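Local coordinates for transferrin binding protein B (PDB 3PQU) that probably captures host transferrin at the outer membrane, as a surface lipoprotein that helps the bacterium acquire iron, at residues D70-M78 against K310-F319; S206-K214 against L246-R254. One frame throughout, in Å; residues are numbered along the deposited sequence. Where two conformers were deposited one is given.

Contact 1: residues D70-M78 against K310-F319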
ATOM      1  N   ASP A  70      11.210   9.472 -28.051  1.00 18.15           N
ATOM      2  CA  ASP A  70       9.937   9.293 -27.363  1.00 21.51           C
ATOM      3  C   ASP A  70      10.254   9.227 -25.874  1.00 20.05           C
ATOM      4  O   ASP A  70      10.860   8.262 -25.388  1.00 18.77           O
ATOM      5  CB  ASP A  70       9.180   8.037 -27.825  1.00 17.54           C
ATOM      6  CG  ASP A  70       7.755   7.986 -27.273  1.00 33.02           C
ATOM      7  OD1 ASP A  70       7.333   6.926 -26.757  1.00 31.12           O
ATOM      8  OD2 ASP A  70       7.059   9.022 -27.326  1.00 40.19           O
ATOM      9  N   GLU A  71       9.836  10.260 -25.159  1.00 19.40           N
ATOM     10  CA  GLU A  71      10.337  10.528 -23.816  1.00 23.71           C
ATOM     11  C   GLU A  71       9.589   9.777 -22.732  1.00 26.55           C
ATOM     12  O   GLU A  71       8.440   9.404 -22.901  1.00 25.30           O
ATOM     13  CB  GLU A  71      10.278  12.044 -23.534  1.00 13.51           C
ATOM     14  CG  GLU A  71      11.152  12.838 -24.479  1.00 21.72           C
ATOM     15  CD  GLU A  71      11.140  14.324 -24.146  1.00 67.94           C
ATOM     16  OE1 GLU A  71      11.900  15.082 -24.787  1.00 77.68           O
ATOM     17  OE2 GLU A  71      10.374  14.727 -23.237  1.00 56.19           O
ATOM     18  N   LEU A  72      10.267   9.542 -21.620  1.00 19.80           N
ATOM     19  CA  LEU A  72       9.585   9.119 -20.411  1.00 20.32           C
ATOM     20  C   LEU A  72       9.290  10.393 -19.617  1.00 25.80           C
ATOM     21  O   LEU A  72      10.086  11.316 -19.608  1.00 21.46           O
ATOM     22  CB  LEU A  72      10.485   8.190 -19.601  1.00 16.08           C
ATOM     23  CG  LEU A  72      10.680   6.761 -20.111  1.00 17.75           C
ATOM     24  CD1 LEU A  72      11.831   6.054 -19.365  1.00 14.41           C
ATOM     25  CD2 LEU A  72       9.375   5.981 -19.961  1.00 17.10           C
ATOM     26  N   SER A  73       8.149  10.461 -18.949  1.00 17.63           N
ATOM     27  CA  SER A  73       7.911  11.586 -18.067  1.00 28.45           C
ATOM     28  C   SER A  73       7.109  11.133 -16.877  1.00 24.10           C
ATOM     29  O   SER A  73       6.503  10.047 -16.878  1.00 22.50           O
ATOM     30  CB  SER A  73       7.156  12.700 -18.791  1.00 24.20           C
ATOM     31  OG  SER A  73       5.899  12.207 -19.203  1.00 26.24           O
ATOM     32  N   GLU A  74       7.066  12.004 -15.880  1.00 17.68           N
ATOM     33  CA  GLU A  74       6.423  11.696 -14.627  1.00 25.69           C
ATOM     34  C   GLU A  74       4.927  11.514 -14.853  1.00 23.75           C
ATOM     35  O   GLU A  74       4.296  10.693 -14.195  1.00 17.70           O
ATOM     36  CB  GLU A  74       6.747  12.803 -13.621  1.00 29.64           C
ATOM     37  CG  GLU A  74       6.062  12.691 -12.282  1.00 47.35           C
ATOM     38  CD  GLU A  74       6.401  13.865 -11.387  1.00 69.95           C
ATOM     39  OE1 GLU A  74       7.573  14.306 -11.413  1.00 62.35           O
ATOM     40  OE2 GLU A  74       5.498  14.349 -10.667  1.00 75.36           O
ATOM     41  N   ALA A  75       4.357  12.246 -15.814  1.00 22.66           N
ATOM     42  CA  ALA A  75       2.946  12.050 -16.161  1.00 27.80           C
ATOM     43  C   ALA A  75       2.639  10.674 -16.786  1.00 32.95           C
ATOM     44  O   ALA A  75       1.480  10.261 -16.849  1.00 29.89           O
ATOM     45  CB  ALA A  75       2.450  13.162 -17.072  1.00 33.87           C
ATOM     46  N   GLN A  76       3.651   9.963 -17.260  1.00 28.98           N
ATOM     47  CA  GLN A  76       3.406   8.637 -17.839  1.00 29.29           C
ATOM     48  C   GLN A  76       3.539   7.517 -16.805  1.00 35.17           C
ATOM     49  O   GLN A  76       3.260   6.359 -17.078  1.00 26.89           O
ATOM     50  CB  GLN A  76       4.344   8.389 -19.025  1.00 30.23           C
ATOM     51  CG  GLN A  76       4.047   9.269 -20.219  1.00 39.59           C
ATOM     52  CD  GLN A  76       5.274   9.528 -21.069  1.00 57.75           C
ATOM     53  OE1 GLN A  76       5.865  10.608 -21.016  1.00 55.14           O
ATOM     54  NE2 GLN A  76       5.666   8.539 -21.853  1.00 52.96           N
ATOM     55  N   ILE A  77       3.958   7.874 -15.603  1.00 27.22           N
ATOM     56  CA  ILE A  77       4.125   6.900 -14.539  1.00 24.93           C
ATOM     57  C   ILE A  77       2.842   6.907 -13.706  1.00 18.29           C
ATOM     58  O   ILE A  77       2.555   7.860 -12.987  1.00 22.23           O
ATOM     59  CB  ILE A  77       5.364   7.264 -13.703  1.00 26.28           C
ATOM     60  CG1 ILE A  77       6.593   7.254 -14.623  1.00 24.53           C
ATOM     61  CG2 ILE A  77       5.541   6.314 -12.539  1.00 23.79           C
ATOM     62  CD1 ILE A  77       7.844   7.704 -13.940  1.00 19.03           C
ATOM     63  N   MET A  78       2.074   5.835 -13.805  1.00 24.66           N
ATOM     64  CA  MET A  78       0.701   5.845 -13.319  1.00 23.42           C
ATOM     65  C   MET A  78       0.496   4.930 -12.133  1.00 21.01           C
ATOM     66  O   MET A  78       0.929   3.787 -12.146  1.00 24.54           O
ATOM     67  CB  MET A  78      -0.231   5.380 -14.444  1.00 27.00           C
ATOM     68  CG  MET A  78       0.210   5.812 -15.825  1.00 40.62           C
ATOM     69  SD  MET A  78      -1.165   6.555 -16.714  1.00 57.90           S
ATOM     70  CE  MET A  78      -1.331   8.037 -15.726  1.00 35.46           C
ATOM     71  N   LYS A 310       9.766   1.038  -7.203  1.00 13.69           N
ATOM     72  CA  LYS A 310      10.140   1.564  -8.498  1.00 13.96           C
ATOM     73  C   LYS A 310      11.067   2.768  -8.353  1.00 22.98           C
ATOM     74  O   LYS A 310      11.134   3.379  -7.285  1.00 20.27           O
ATOM     75  CB  LYS A 310       8.876   1.920  -9.313  1.00 12.76           C
ATOM     76  CG  LYS A 310       8.033   3.104  -8.775  1.00 18.00           C
ATOM     77  CD  LYS A 310       8.732   4.448  -8.991  1.00 19.34           C
ATOM     78  CE  LYS A 310       7.772   5.612  -8.883  1.00 34.86           C
ATOM     79  NZ  LYS A 310       7.178   5.759  -7.519  1.00 20.63           N
ATOM     80  N   PHE A 311      11.801   3.098  -9.415  1.00  9.74           N
ATOM     81  CA  PHE A 311      12.492   4.370  -9.450  1.00  9.27           C
ATOM     82  C   PHE A 311      12.540   4.947 -10.853  1.00 17.30           C
ATOM     83  O   PHE A 311      12.323   4.228 -11.825  1.00 17.52           O
ATOM     84  CB  PHE A 311      13.890   4.292  -8.792  1.00 12.25           C
ATOM     85  CG  PHE A 311      14.883   3.416  -9.529  1.00 16.53           C
ATOM     86  CD1 PHE A 311      15.629   3.924 -10.579  1.00 11.19           C
ATOM     87  CD2 PHE A 311      15.085   2.086  -9.148  1.00 17.34           C
ATOM     88  CE1 PHE A 311      16.572   3.109 -11.238  1.00 13.28           C
ATOM     89  CE2 PHE A 311      16.018   1.278  -9.795  1.00 13.42           C
ATOM     90  CZ  PHE A 311      16.757   1.795 -10.834  1.00 16.11           C
ATOM     91  N   PHE A 312      12.777   6.257 -10.932  1.00 11.22           N
ATOM     92  CA  PHE A 312      12.793   7.003 -12.178  1.00 15.26           C
ATOM     93  C   PHE A 312      14.072   7.856 -12.182  1.00 13.57           C
ATOM     94  O   PHE A 312      14.282   8.658 -11.268  1.00 14.34           O
ATOM     95  CB  PHE A 312      11.518   7.858 -12.247  1.00 11.87           C
ATOM     96  CG  PHE A 312      11.315   8.590 -13.553  1.00 19.69           C
ATOM     97  CD1 PHE A 312      11.618   7.983 -14.771  1.00 22.34           C
ATOM     98  CD2 PHE A 312      10.769   9.882 -13.564  1.00 18.32           C
ATOM     99  CE1 PHE A 312      11.402   8.654 -15.978  1.00 20.23           C
ATOM    100  CE2 PHE A 312      10.531  10.551 -14.768  1.00 23.39           C
ATOM    101  CZ  PHE A 312      10.848   9.937 -15.978  1.00 18.87           C
ATOM    102  N   THR A 313      14.936   7.675 -13.183  1.00 15.00           N
ATOM    103  CA  THR A 313      16.254   8.307 -13.125  1.00 20.16           C
ATOM    104  C   THR A 313      16.145   9.825 -13.261  1.00 13.47           C
ATOM    105  O   THR A 313      15.147  10.344 -13.771  1.00 16.30           O
ATOM    106  CB  THR A 313      17.288   7.701 -14.110  1.00 16.07           C
ATOM    107  OG1 THR A 313      16.833   7.845 -15.458  1.00 13.51           O
ATOM    108  CG2 THR A 313      17.565   6.207 -13.794  1.00 17.61           C
ATOM    109  N   ASN A 314      17.153  10.527 -12.762  1.00 16.36           N
ATOM    110  CA  ASN A 314      17.107  11.982 -12.699  1.00 17.78           C
ATOM    111  C   ASN A 314      17.119  12.622 -14.070  1.00 16.20           C
ATOM    112  O   ASN A 314      16.554  13.696 -14.253  1.00 18.65           O
ATOM    113  CB  ASN A 314      18.249  12.550 -11.825  1.00 12.58           C
ATOM    114  CG  ASN A 314      18.209  12.025 -10.402  1.00 23.75           C
ATOM    115  OD1 ASN A 314      17.134  11.727  -9.872  1.00 21.21           O
ATOM    116  ND2 ASN A 314      19.386  11.887  -9.781  1.00 19.75           N
ATOM    117  N   ASN A 315      17.764  11.973 -15.029  1.00 19.18           N
ATOM    118  CA  ASN A 315      17.772  12.464 -16.412  1.00 19.81           C
ATOM    119  C   ASN A 315      16.640  11.825 -17.241  1.00 19.48           C
ATOM    120  O   ASN A 315      16.664  11.897 -18.460  1.00 17.46           O
ATOM    121  CB  ASN A 315      19.113  12.133 -17.076  1.00 14.88           C
ATOM    122  CG  ASN A 315      19.365  10.618 -17.149  1.00 12.89           C
ATOM    123  OD1 ASN A 315      18.968   9.885 -16.271  1.00 19.82           O
ATOM    124  ND2 ASN A 315      20.030  10.173 -18.189  1.00 14.40           N
ATOM    125  N   LYS A 316      15.681  11.169 -16.576  1.00  9.92           N
ATOM    126  CA  LYS A 316      14.502  10.568 -17.246  1.00 12.44           C
ATOM    127  C   LYS A 316      14.828   9.492 -18.313  1.00 15.68           C
ATOM    128  O   LYS A 316      14.042   9.237 -19.221  1.00 22.37           O
ATOM    129  CB  LYS A 316      13.629  11.683 -17.858  1.00 20.54           C
ATOM    130  CG  LYS A 316      13.228  12.768 -16.830  1.00 20.04           C
ATOM    131  CD  LYS A 316      12.298  13.797 -17.454  1.00 34.22           C
ATOM    132  CE  LYS A 316      11.681  14.696 -16.399  1.00 55.41           C
ATOM    133  NZ  LYS A 316      12.699  15.153 -15.416  1.00 57.12           N
ATOM    134  N   SER A 317      15.984   8.857 -18.188  1.00 14.20           N
ATOM    135  CA  SER A 317      16.414   7.855 -19.149  1.00 19.72           C
ATOM    136  C   SER A 317      15.810   6.485 -18.863  1.00 19.20           C
ATOM    137  O   SER A 317      15.871   5.612 -19.714  1.00 12.65           O
ATOM    138  CB  SER A 317      17.931   7.703 -19.108  1.00 17.27           C
ATOM    139  OG  SER A 317      18.360   7.342 -17.794  1.00 14.85           O
ATOM    140  N   LEU A 318      15.252   6.294 -17.663  1.00 13.69           N
ATOM    141  CA  LEU A 318      14.910   4.942 -17.186  1.00 15.07           C
ATOM    142  C   LEU A 318      13.809   4.893 -16.124  1.00 17.47           C
ATOM    143  O   LEU A 318      13.853   5.626 -15.119  1.00 14.84           O
ATOM    144  CB  LEU A 318      16.147   4.237 -16.612  1.00 12.95           C
ATOM    145  CG  LEU A 318      16.028   2.701 -16.506  1.00 20.83           C
ATOM    146  CD1 LEU A 318      16.470   2.068 -17.795  1.00 14.97           C
ATOM    147  CD2 LEU A 318      16.881   2.150 -15.381  1.00 12.96           C
ATOM    148  N   PHE A 319      12.840   4.011 -16.353  1.00 14.14           N
ATOM    149  CA  PHE A 319      11.847   3.649 -15.337  1.00 13.82           C
ATOM    150  C   PHE A 319      12.106   2.184 -14.975  1.00 18.21           C
ATOM    151  O   PHE A 319      12.130   1.332 -15.862  1.00 15.47           O
ATOM    152  CB  PHE A 319      10.397   3.853 -15.862  1.00 11.66           C
ATOM    153  CG  PHE A 319       9.312   3.340 -14.906  1.00  8.37           C
ATOM    154  CD1 PHE A 319       9.052   3.993 -13.705  1.00 16.81           C
ATOM    155  CD2 PHE A 319       8.599   2.183 -15.201  1.00 11.56           C
ATOM    156  CE1 PHE A 319       8.086   3.515 -12.819  1.00 12.28           C
ATOM    157  CE2 PHE A 319       7.616   1.695 -14.325  1.00 12.57           C
ATOM    158  CZ  PHE A 319       7.368   2.365 -13.129  1.00 15.43           C
TER
HETATM  159  O   HOH W   1      12.901  10.717 -21.305  1.00 15.89           O
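Ile77 lays its CD1 methyl on one face of the Phe312 ring, 3.7 Å from the ring centroid and only 16° off the normal, a clear CH-pi contact. With CG1 beside the backbone N (chi1 -60°), CD1 lies chiefly on Phe312 but also touches Phe319 CD1, while CG2 reaches CE1 of Phe319 at 3.8 Å. A beta-branched residue suits this place because one side chain serves two rings. Leu72 meets the Phe312 ring differently, its CB standing 3.8 Å from Phe312 CE1 at the ring edge, and its CD1 lies against the backbone at Leu318 and Phe319. No direct hydrogen bond joins the segments, but a water accepts from Leu72 N (2.9 Å) and lies 2.8 Å from Lys316 O, to which it can donate. The 3-10 turn 74-76 brings Leu72 and Ile77 to the same side. Gln76 NE2 reaches back to Glu71 O, ahead of the turn, and donates to it at 3.1 Å in the carbonyl plane. In the other segment, a type I turn from Thr313 to Lys316 joins the strands bearing Phe312 and Phe319, and Thr313 N hydrogen-bonds to Leu318 O. Val44 of strand 43-47 touches Ile77, Lys310 and Phe319, and Lys310 NZ hydrogen-bonds to Leu37 O. The loop between strands 69-70 and 78-80 thus packs on the hairpin of strands 306-312 and 318-326.

Contact 2: residues S206-K214 against L246-R254; sequences SDNVNRDHK and LYRNGYINR
Arg248 grips Asp207 side-on, NE and NH2 both donating to OD1 in a salt bridge, at 3.0 Å from NE and 3.1 Å from NH2. The oxygen lies close to the guanidinium plane, but the carboxylate plane is turned 52° from it, so both nitrogens reach OD1 from the same face of the acid instead of forming a flat fork. An arginine suits the place because its chain, extended from CG to NE, carries the charge along to the acid. Val209 CG1 sits over one face of the guanidinium, offset toward its rim, and packs 3.7 Å from Arg248 CG. Asp207 OD2 is hydrogen-bonded to His229 NE2, so both oxygens of the acid have partners.

Farther along, Asn210 and Ile252 lie side by side and point the same way, with Asn210 CG 3.9 Å from Ile252 CG2. At chi1 171° the amide of Asn210 swings away from its own N and back over the loop, where OD1 accepts from His213 N and ND2 donates to His213 O at 2.9 Å. One water joins Asn210 OD1 to Ile252 N; another lies between His213 NE2 and Ile252 O. Asn210 N donates to Asn249 O at 3.0 Å, close to straight at 166°. Asn210 thus forms an Asx motif within its loop, and a single beta bridge, Val209 with Gly250, attaches that loop to the end of a beta-barrel strand.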
ATOM      1  N   SER A 206      14.286  -6.984 -23.828  1.00 18.96           N
ATOM      2  CA  SER A 206      15.179  -7.125 -24.985  1.00 16.44           C
ATOM      3  C   SER A 206      16.657  -7.289 -24.622  1.00 15.73           C
ATOM      4  O   SER A 206      17.493  -7.551 -25.488  1.00 17.53           O
ATOM      5  CB  SER A 206      15.022  -5.931 -25.924  1.00 15.99           C
ATOM      6  OG  SER A 206      15.461  -4.748 -25.277  1.00 15.67           O
ATOM      7  N   ASP A 207      16.970  -7.100 -23.346  1.00 17.54           N
ATOM      8  CA  ASP A 207      18.329  -7.269 -22.821  1.00 22.96           C
ATOM      9  C   ASP A 207      18.795  -8.709 -23.107  1.00 24.03           C
ATOM     10  O   ASP A 207      18.014  -9.662 -22.952  1.00 14.66           O
ATOM     11  CB  ASP A 207      18.305  -6.973 -21.304  1.00 10.13           C
ATOM     12  CG  ASP A 207      19.648  -6.485 -20.757  1.00 23.88           C
ATOM     13  OD1 ASP A 207      20.636  -6.315 -21.518  1.00 21.00           O
ATOM     14  OD2 ASP A 207      19.709  -6.258 -19.530  1.00 19.27           O
ATOM     15  N   ASN A 208      20.042  -8.868 -23.556  1.00 19.67           N
ATOM     16  CA  ASN A 208      20.596 -10.183 -23.859  0.59 25.22           C
ATOM     17  C   ASN A 208      21.124 -10.881 -22.599  1.00 29.89           C
ATOM     18  O   ASN A 208      22.320 -10.929 -22.364  1.00 26.86           O
ATOM     19  CB  ASN A 208      21.701 -10.056 -24.914  0.59 21.96           C
ATOM     20  CG  ASN A 208      21.170  -9.589 -26.268  0.59 36.32           C
ATOM     21  OD1 ASN A 208      19.976  -9.718 -26.567  0.59 38.02           O
ATOM     22  ND2 ASN A 208      22.059  -9.046 -27.091  0.59 31.21           N
ATOM     23  N   VAL A 209      20.222 -11.402 -21.783  1.00 20.33           N
ATOM     24  CA  VAL A 209      20.610 -12.011 -20.520  1.00 16.91           C
ATOM     25  C   VAL A 209      20.222 -13.487 -20.518  1.00 27.91           C
ATOM     26  O   VAL A 209      19.536 -13.945 -21.426  1.00 23.92           O
ATOM     27  CB  VAL A 209      19.924 -11.300 -19.365  1.00 16.67           C
ATOM     28  CG1 VAL A 209      20.419  -9.861 -19.289  1.00 14.58           C
ATOM     29  CG2 VAL A 209      18.414 -11.347 -19.565  1.00 12.31           C
ATOM     30  N   ASN A 210      20.678 -14.231 -19.514  1.00 21.52           N
ATOM     31  CA  ASN A 210      20.287 -15.639 -19.351  1.00 24.80           C
ATOM     32  C   ASN A 210      18.825 -15.785 -18.916  1.00 24.50           C
ATOM     33  O   ASN A 210      18.446 -15.351 -17.819  1.00 15.85           O
ATOM     34  CB  ASN A 210      21.200 -16.328 -18.321  1.00 15.17           C
ATOM     35  CG  ASN A 210      20.710 -17.728 -17.936  1.00 25.28           C
ATOM     36  OD1 ASN A 210      20.279 -18.507 -18.787  1.00 18.60           O
ATOM     37  ND2 ASN A 210      20.782 -18.047 -16.644  1.00 15.82           N
ATOM     38  N   ARG A 211      18.009 -16.408 -19.757  1.00 15.19           N
ATOM     39  CA  ARG A 211      16.595 -16.589 -19.434  1.00 21.01           C
ATOM     40  C   ARG A 211      16.149 -18.022 -19.135  1.00 28.41           C
ATOM     41  O   ARG A 211      15.091 -18.230 -18.529  1.00 25.83           O
ATOM     42  CB  ARG A 211      15.732 -15.993 -20.549  1.00 32.57           C
ATOM     43  CG  ARG A 211      16.085 -14.541 -20.806  1.00 34.71           C
ATOM     44  CD  ARG A 211      15.050 -13.804 -21.581  1.00 32.49           C
ATOM     45  NE  ARG A 211      15.528 -12.468 -21.927  1.00 27.45           N
ATOM     46  CZ  ARG A 211      15.202 -11.360 -21.274  1.00 24.92           C
ATOM     47  NH1 ARG A 211      14.382 -11.416 -20.226  1.00 18.07           N
ATOM     48  NH2 ARG A 211      15.705 -10.196 -21.675  1.00 18.25           N
ATOM     49  N   ASP A 212      16.938 -19.011 -19.532  1.00 20.15           N
ATOM     50  CA  ASP A 212      16.433 -20.378 -19.468  1.00 25.48           C
ATOM     51  C   ASP A 212      17.329 -21.429 -18.801  1.00 26.66           C
ATOM     52  O   ASP A 212      17.048 -22.612 -18.876  1.00 30.33           O
ATOM     53  CB  ASP A 212      16.010 -20.845 -20.861  1.00 43.65           C
ATOM     54  CG  ASP A 212      17.012 -20.482 -21.919  1.00 60.75           C
ATOM     55  OD1 ASP A 212      18.228 -20.515 -21.622  1.00 61.06           O
ATOM     56  OD2 ASP A 212      16.579 -20.164 -23.047  1.00 62.49           O
ATOM     57  N   HIS A 213      18.398 -21.003 -18.146  1.00 28.25           N
ATOM     58  CA  HIS A 213      19.247 -21.946 -17.421  1.00 28.84           C
ATOM     59  C   HIS A 213      19.243 -21.601 -15.948  1.00 32.85           C
ATOM     60  O   HIS A 213      19.614 -20.489 -15.581  1.00 25.45           O
ATOM     61  CB  HIS A 213      20.674 -21.900 -17.959  1.00 28.39           C
ATOM     62  CG  HIS A 213      20.781 -22.275 -19.402  1.00 34.75           C
ATOM     63  ND1 HIS A 213      20.478 -23.537 -19.867  1.00 51.67           N
ATOM     64  CD2 HIS A 213      21.158 -21.554 -20.484  1.00 35.88           C
ATOM     65  CE1 HIS A 213      20.658 -23.577 -21.176  1.00 40.55           C
ATOM     66  NE2 HIS A 213      21.075 -22.388 -21.573  1.00 50.48           N
ATOM     67  N   LYS A 214      18.831 -22.553 -15.113  1.00 32.81           N
ATOM     68  CA  LYS A 214      18.703 -22.333 -13.670  1.00 39.82           C
ATOM     69  C   LYS A 214      20.067 -22.137 -13.019  1.00 32.04           C
ATOM     70  O   LYS A 214      21.067 -22.659 -13.504  1.00 30.17           O
ATOM     71  CB  LYS A 214      17.997 -23.523 -13.012  1.00 42.55           C
ATOM     72  CG  LYS A 214      16.733 -23.979 -13.730  1.00 60.13           C
ATOM     73  CD  LYS A 214      16.231 -25.317 -13.190  1.00 67.48           C
ATOM     74  CE  LYS A 214      15.473 -25.161 -11.873  1.00 66.13           C
ATOM     75  NZ  LYS A 214      14.018 -24.906 -12.093  1.00 82.01           N
ATOM     76  N   LEU A 246      21.198  -4.397  -7.539  1.00 11.22           N
ATOM     77  CA  LEU A 246      20.523  -4.941  -8.713  1.00 11.41           C
ATOM     78  C   LEU A 246      21.554  -5.403  -9.722  1.00 20.63           C
ATOM     79  O   LEU A 246      22.459  -4.637 -10.074  1.00 16.62           O
ATOM     80  CB  LEU A 246      19.612  -3.886  -9.361  1.00 13.97           C
ATOM     81  CG  LEU A 246      18.679  -3.115  -8.410  1.00 21.50           C
ATOM     82  CD1 LEU A 246      17.869  -2.082  -9.201  1.00 11.07           C
ATOM     83  CD2 LEU A 246      17.750  -4.069  -7.698  1.00 11.97           C
ATOM     84  N   TYR A 247      21.385  -6.635 -10.211  1.00 15.56           N
ATOM     85  CA  TYR A 247      22.377  -7.295 -11.052  1.00 21.91           C
ATOM     86  C   TYR A 247      21.833  -7.652 -12.428  1.00 13.39           C
ATOM     87  O   TYR A 247      20.646  -7.954 -12.576  1.00 19.52           O
ATOM     88  CB  TYR A 247      22.841  -8.602 -10.391  1.00 14.46           C
ATOM     89  CG  TYR A 247      23.530  -8.427  -9.064  1.00 19.92           C
ATOM     90  CD1 TYR A 247      24.911  -8.241  -9.002  1.00 21.44           C
ATOM     91  CD2 TYR A 247      22.813  -8.487  -7.869  1.00 18.70           C
ATOM     92  CE1 TYR A 247      25.566  -8.085  -7.775  1.00 27.46           C
ATOM     93  CE2 TYR A 247      23.456  -8.346  -6.640  1.00 25.83           C
ATOM     94  CZ  TYR A 247      24.829  -8.146  -6.602  1.00 29.48           C
ATOM     95  OH  TYR A 247      25.466  -8.008  -5.390  1.00 37.39           O
ATOM     96  N   ARG A 248      22.715  -7.634 -13.424  1.00 17.69           N
ATOM     97  CA  ARG A 248      22.413  -8.160 -14.756  1.00 19.69           C
ATOM     98  C   ARG A 248      23.200  -9.449 -14.927  1.00 26.69           C
ATOM     99  O   ARG A 248      24.437  -9.473 -14.791  1.00 16.98           O
ATOM    100  CB  ARG A 248      22.790  -7.144 -15.852  1.00 25.84           C
ATOM    101  CG  ARG A 248      22.535  -7.608 -17.307  1.00 23.45           C
ATOM    102  CD  ARG A 248      23.261  -6.703 -18.319  1.00 22.36           C
ATOM    103  NE  ARG A 248      22.923  -6.997 -19.714  1.00 16.77           N
ATOM    104  CZ  ARG A 248      23.633  -7.806 -20.503  1.00 28.52           C
ATOM    105  NH1 ARG A 248      24.713  -8.412 -20.038  1.00 21.73           N
ATOM    106  NH2 ARG A 248      23.265  -8.012 -21.760  1.00 24.81           N
ATOM    107  N   ASN A 249      22.486 -10.530 -15.207  1.00 19.75           N
ATOM    108  CA  ASN A 249      23.121 -11.843 -15.345  1.00 18.85           C
ATOM    109  C   ASN A 249      23.189 -12.248 -16.811  1.00 20.23           C
ATOM    110  O   ASN A 249      22.191 -12.685 -17.379  1.00 21.14           O
ATOM    111  CB  ASN A 249      22.335 -12.874 -14.528  1.00 17.53           C
ATOM    112  CG  ASN A 249      22.272 -12.502 -13.065  1.00 34.98           C
ATOM    113  OD1 ASN A 249      23.287 -12.534 -12.375  1.00 33.09           O
ATOM    114  ND2 ASN A 249      21.095 -12.112 -12.591  1.00 19.68           N
ATOM    115  N   GLY A 250      24.363 -12.088 -17.413  1.00 20.84           N
ATOM    116  CA  GLY A 250      24.522 -12.242 -18.848  1.00 25.59           C
ATOM    117  C   GLY A 250      24.169 -13.595 -19.435  1.00 26.68           C
ATOM    118  O   GLY A 250      24.012 -14.599 -18.733  1.00 19.00           O
ATOM    119  N   TYR A 251      24.045 -13.615 -20.752  1.00 26.93           N
ATOM    120  CA  TYR A 251      23.798 -14.843 -21.492  1.00 28.90           C
ATOM    121  C   TYR A 251      24.954 -15.815 -21.258  1.00 31.07           C
ATOM    122  O   TYR A 251      26.099 -15.383 -21.158  1.00 36.58           O
ATOM    123  CB  TYR A 251      23.676 -14.502 -22.980  1.00 39.68           C
ATOM    124  CG  TYR A 251      23.502 -15.698 -23.864  1.00 52.55           C
ATOM    125  CD1 TYR A 251      24.598 -16.307 -24.460  1.00 57.02           C
ATOM    126  CD2 TYR A 251      22.235 -16.225 -24.106  1.00 62.25           C
ATOM    127  CE1 TYR A 251      24.439 -17.416 -25.275  1.00 65.88           C
ATOM    128  CE2 TYR A 251      22.068 -17.329 -24.918  1.00 61.09           C
ATOM    129  CZ  TYR A 251      23.173 -17.919 -25.498  1.00 57.60           C
ATOM    130  OH  TYR A 251      23.008 -19.011 -26.305  1.00 65.25           O
ATOM    131  N   ILE A 252      24.667 -17.115 -21.158  1.00 29.38           N
ATOM    132  CA  ILE A 252      25.703 -18.106 -20.854  1.00 26.66           C
ATOM    133  C   ILE A 252      25.631 -19.332 -21.763  1.00 46.70           C
ATOM    134  O   ILE A 252      24.554 -19.888 -21.974  1.00 42.02           O
ATOM    135  CB  ILE A 252      25.659 -18.590 -19.381  1.00 37.97           C
ATOM    136  CG1 ILE A 252      26.675 -19.724 -19.173  1.00 41.82           C
ATOM    137  CG2 ILE A 252      24.254 -19.057 -18.995  1.00 32.94           C
ATOM    138  CD1 ILE A 252      26.767 -20.241 -17.747  1.00 55.36           C
ATOM    139  N   ASN A 253      26.795 -19.743 -22.268  1.00 46.35           N
ATOM    140  CA  ASN A 253      26.947 -20.865 -23.195  1.00 62.11           C
ATOM    141  C   ASN A 253      27.961 -21.863 -22.683  1.00 58.08           C
ATOM    142  O   ASN A 253      28.515 -21.699 -21.598  1.00 60.78           O
ATOM    143  CB  ASN A 253      27.472 -20.361 -24.539  1.00 60.93           C
ATOM    144  CG  ASN A 253      26.425 -20.372 -25.608  1.00 81.15           C
ATOM    145  OD1 ASN A 253      25.336 -20.908 -25.413  1.00 87.70           O
ATOM    146  ND2 ASN A 253      26.743 -19.779 -26.752  1.00 95.08           N
ATOM    147  N   ARG A 254      28.227 -22.894 -23.479  1.00 54.62           N
ATOM    148  CA  ARG A 254      29.403 -23.718 -23.238  1.00 70.57           C
ATOM    149  C   ARG A 254      30.599 -23.033 -23.893  1.00 58.04           C
ATOM    150  O   ARG A 254      31.755 -23.357 -23.610  1.00 61.38           O
ATOM    151  CB  ARG A 254      29.215 -25.142 -23.765  1.00 82.91           C
ATOM    152  CG  ARG A 254      28.680 -25.225 -25.176  1.00 87.09           C
ATOM    153  CD  ARG A 254      28.473 -26.673 -25.578  1.00 99.68           C
ATOM    154  NE  ARG A 254      27.620 -26.790 -26.754  1.00111.14           N
ATOM    155  CZ  ARG A 254      27.156 -27.943 -27.225  1.00122.76           C
ATOM    156  NH1 ARG A 254      27.464 -29.082 -26.617  1.00127.53           N
ATOM    157  NH2 ARG A 254      26.382 -27.957 -28.302  1.00123.31           N
TER
HETATM  158  O   HOH W   2      25.483 -10.765 -22.303  1.00 48.92           O
HETATM  159  O   HOH W   3      21.778 -18.109 -21.218  1.00 25.16           O
HETATM  160  O   HOH W   4      22.248 -20.897 -23.415  1.00 34.13           O

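Overall arrangement
In both contacts a loop packs on the antiparallel sheet that curls into the N-lobe barrel, and their centres lie about 25 Å apart. Contact 1 sets the loop that passes from the barrel sheet (strand 69-70) to the handle's five-stranded sheet (strand 78-80) on the hairpin 310-319, and is chiefly apolar; contact 2 joins the loop 206-214 to the end of strand 241-249 and the residues that follow, by charge and backbone pairing. Along the chain, contact 2 is nested within the excursion that contact 1 closes. They meet directly where Phe311 CE2 packs 3.9 Å from Leu246 CD1, and Tyr264 of strand 260-271 touches both these residues, edge-to-face with the Phe311 ring.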